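PDB 2GM3: universal stress protein A-like protein from Arabidopsis thaliana, which binds AMP in a nucleotide pocket of the universal stress protein fold, although its precise cellular role is not established. Local coordinates for residues T43-I48 with I99-E104. Numbering follows the deposited sequence.
Sequences TSDFKI and IGVGCE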
ATOM      1  N   THR A  43     -18.211   5.664  -0.364  1.00 57.80           N
ATOM      2  CA  THR A  43     -17.892   5.850   1.037  1.00 58.35           C
ATOM      3  C   THR A  43     -18.441   4.761   1.942  1.00 58.79           C
ATOM      4  O   THR A  43     -18.003   4.631   3.082  1.00 59.39           O
ATOM      5  CB  THR A  43     -18.318   7.250   1.512  1.00 58.45           C
ATOM      6  OG1 THR A  43     -19.645   7.508   1.055  1.00 57.85           O
ATOM      7  CG2 THR A  43     -17.392   8.318   0.910  1.00 58.33           C
ATOM      8  N   SER A  44     -19.386   3.973   1.448  1.00 59.28           N
ATOM      9  CA  SER A  44     -19.861   2.827   2.224  1.00 59.65           C
ATOM     10  C   SER A  44     -19.099   1.529   1.950  1.00 59.79           C
ATOM     11  O   SER A  44     -19.304   0.531   2.651  1.00 60.21           O
ATOM     12  CB  SER A  44     -21.356   2.675   2.076  1.00 59.52           C
ATOM     13  OG  SER A  44     -21.927   3.802   2.702  1.00 60.76           O
ATOM     14  N   ASP A  45     -18.197   1.566   0.967  1.00 59.55           N
ATOM     15  CA  ASP A  45     -17.414   0.395   0.599  1.00 59.60           C
ATOM     16  C   ASP A  45     -16.129   0.282   1.432  1.00 59.12           C
ATOM     17  O   ASP A  45     -15.445  -0.728   1.404  1.00 58.90           O
ATOM     18  CB  ASP A  45     -17.168   0.395  -0.918  1.00 59.74           C
ATOM     19  CG  ASP A  45     -18.407  -0.062  -1.714  1.00 62.10           C
ATOM     20  OD1 ASP A  45     -18.439  -1.243  -2.146  1.00 65.73           O
ATOM     21  OD2 ASP A  45     -19.368   0.731  -1.904  1.00 63.27           O
ATOM     22  N   PHE A  46     -15.836   1.327   2.197  1.00 58.93           N
ATOM     23  CA  PHE A  46     -14.633   1.399   3.019  1.00 58.93           C
ATOM     24  C   PHE A  46     -14.928   1.871   4.440  1.00 59.20           C
ATOM     25  O   PHE A  46     -15.827   2.680   4.656  1.00 59.57           O
ATOM     26  CB  PHE A  46     -13.598   2.329   2.357  1.00 58.48           C
ATOM     27  CG  PHE A  46     -13.117   1.823   1.031  1.00 58.09           C
ATOM     28  CD1 PHE A  46     -13.828   2.103  -0.134  1.00 57.66           C
ATOM     29  CD2 PHE A  46     -11.990   1.029   0.956  1.00 55.67           C
ATOM     30  CE1 PHE A  46     -13.404   1.609  -1.347  1.00 56.93           C
ATOM     31  CE2 PHE A  46     -11.562   0.528  -0.239  1.00 57.25           C
ATOM     32  CZ  PHE A  46     -12.257   0.819  -1.410  1.00 56.97           C
ATOM     33  N   LYS A  47     -14.142   1.377   5.386  1.00 59.27           N
ATOM     34  CA  LYS A  47     -14.166   1.845   6.760  1.00 59.30           C
ATOM     35  C   LYS A  47     -12.732   2.200   7.183  1.00 59.11           C
ATOM     36  O   LYS A  47     -11.814   1.416   7.010  1.00 59.17           O
ATOM     37  CB  LYS A  47     -14.753   0.747   7.660  1.00 59.26           C
ATOM     38  CG  LYS A  47     -14.790   1.118   9.125  1.00 61.19           C
ATOM     39  CD  LYS A  47     -15.594   0.156   9.960  1.00 63.89           C
ATOM     40  CE  LYS A  47     -15.560   0.602  11.416  1.00 64.98           C
ATOM     41  NZ  LYS A  47     -16.798   0.171  12.165  1.00 66.66           N
ATOM     42  N   ILE A  48     -12.541   3.389   7.720  1.00 58.90           N
ATOM     43  CA  ILE A  48     -11.216   3.843   8.053  1.00 58.83           C
ATOM     44  C   ILE A  48     -10.944   3.590   9.537  1.00 59.23           C
ATOM     45  O   ILE A  48     -11.755   3.952  10.406  1.00 59.22           O
ATOM     46  CB  ILE A  48     -11.076   5.302   7.733  1.00 58.44           C
ATOM     47  CG1 ILE A  48     -11.493   5.549   6.274  1.00 59.57           C
ATOM     48  CG2 ILE A  48      -9.671   5.788   8.032  1.00 58.38           C
ATOM     49  CD1 ILE A  48     -10.730   4.772   5.160  1.00 57.88           C
ATOM     50  N   ILE A  99     -17.151  13.627   4.696  1.00 61.79           N
ATOM     51  CA  ILE A  99     -17.489  12.962   3.451  1.00 61.80           C
ATOM     52  C   ILE A  99     -18.324  11.688   3.646  1.00 61.52           C
ATOM     53  O   ILE A  99     -18.647  10.980   2.683  1.00 61.65           O
ATOM     54  CB  ILE A  99     -16.226  12.710   2.617  1.00 62.47           C
ATOM     55  CG1 ILE A  99     -15.343  11.652   3.254  1.00 61.43           C
ATOM     56  CG2 ILE A  99     -15.460  14.041   2.410  1.00 63.35           C
ATOM     57  CD1 ILE A  99     -14.242  11.209   2.322  1.00 63.93           C
ATOM     58  N   GLY A 100     -18.673  11.404   4.898  1.00 61.08           N
ATOM     59  CA  GLY A 100     -19.552  10.284   5.235  1.00 60.50           C
ATOM     60  C   GLY A 100     -18.934   8.881   5.249  1.00 60.40           C
ATOM     61  O   GLY A 100     -19.664   7.890   5.137  1.00 60.38           O
ATOM     62  N   VAL A 101     -17.615   8.785   5.392  1.00 59.59           N
ATOM     63  CA  VAL A 101     -16.945   7.493   5.538  1.00 59.82           C
ATOM     64  C   VAL A 101     -16.956   7.085   7.009  1.00 59.72           C
ATOM     65  O   VAL A 101     -16.503   7.866   7.867  1.00 60.08           O
ATOM     66  CB  VAL A 101     -15.425   7.575   5.142  1.00 60.11           C
ATOM     67  CG1 VAL A 101     -14.835   6.197   4.952  1.00 60.13           C
ATOM     68  CG2 VAL A 101     -15.202   8.414   3.896  1.00 59.99           C
ATOM     69  N   GLY A 102     -17.413   5.865   7.301  1.00 59.32           N
ATOM     70  CA  GLY A 102     -17.342   5.319   8.652  1.00 59.10           C
ATOM     71  C   GLY A 102     -15.870   5.243   9.087  1.00 59.50           C
ATOM     72  O   GLY A 102     -14.966   4.948   8.275  1.00 59.21           O
ATOM     73  N   CYS A 103     -15.632   5.528  10.364  1.00 58.96           N
ATOM     74  CA  CYS A 103     -14.307   5.421  10.922  1.00 59.29           C
ATOM     75  C   CYS A 103     -14.310   5.017  12.383  1.00 59.05           C
ATOM     76  O   CYS A 103     -15.303   5.169  13.090  1.00 59.09           O
ATOM     77  CB  CYS A 103     -13.533   6.741  10.756  1.00 59.53           C
ATOM     78  SG  CYS A 103     -14.236   8.128  11.608  1.00 63.03           S
ATOM     79  N   GLU A 104     -13.177   4.497  12.814  1.00 58.73           N
ATOM     80  CA  GLU A 104     -12.888   4.242  14.201  1.00 58.78           C
ATOM     81  C   GLU A 104     -11.507   4.765  14.465  1.00 58.18           C
ATOM     82  O   GLU A 104     -10.594   4.533  13.683  1.00 58.56           O
ATOM     83  CB  GLU A 104     -12.912   2.754  14.469  1.00 58.57           C
ATOM     84  CG  GLU A 104     -14.303   2.205  14.423  1.00 61.07           C
ATOM     85  CD  GLU A 104     -14.433   0.857  15.121  1.00 62.57           C
ATOM     86  OE1 GLU A 104     -13.481   0.042  15.103  1.00 64.52           O
ATOM     87  OE2 GLU A 104     -15.506   0.621  15.692  1.00 63.83           O
TER
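Two neighbouring parallel strands, 46-54 and 102-109, are joined here by backbone hydrogen bonds. Ile48 N donates to Gly102 O at 2.9 Å, nearly straight at 173°. Glu104 N donates to Ile48 O at 2.8 Å. Ile48 thus bonds to the residues before and after Cys103, the usual parallel pattern, with the Ile48 and Cys103 CA atoms 4.5 Å apart. Two CA-H...O contacts add to this: Cys103 CA to Ile48 O at 3.0 Å and Lys47 CA to Gly102 O at 3.5 Å.

Ile48 and Cys103 lie on one face of the sheet, with their CB atoms 4.2 Å apart. Ile48 CG1 also meets Val101 CG1 at 3.7 Å. Thr43 CG2 lies 3.7 Å from Val101 CG2 and 3.4 Å from Ile99 O, so the loop before strand 46-54 packs against the link between helix 81-99 and strand 102-109. Gly100 ends that helix in a Schellman motif, and its positive phi suits glycine. Helix 25-39 touches Val101 through Val39, and helix 81-99 touches Cys103.

Lys47 starts from the opposite face to Ile48, and its extended side chain comes up to Glu104. Lys47 CE is 3.6 Å from Glu104 CG, and Lys47 NZ to Glu104 OE2 is a long salt bridge of 3.8 Å.

Strand 46-54 also pairs with strand 6-11, while 102-109 is outermost within this chain. The pairing belongs to the parallel, Rossmann-like alpha/beta sheet of the universal stress protein fold, order 3-2-1-4-5.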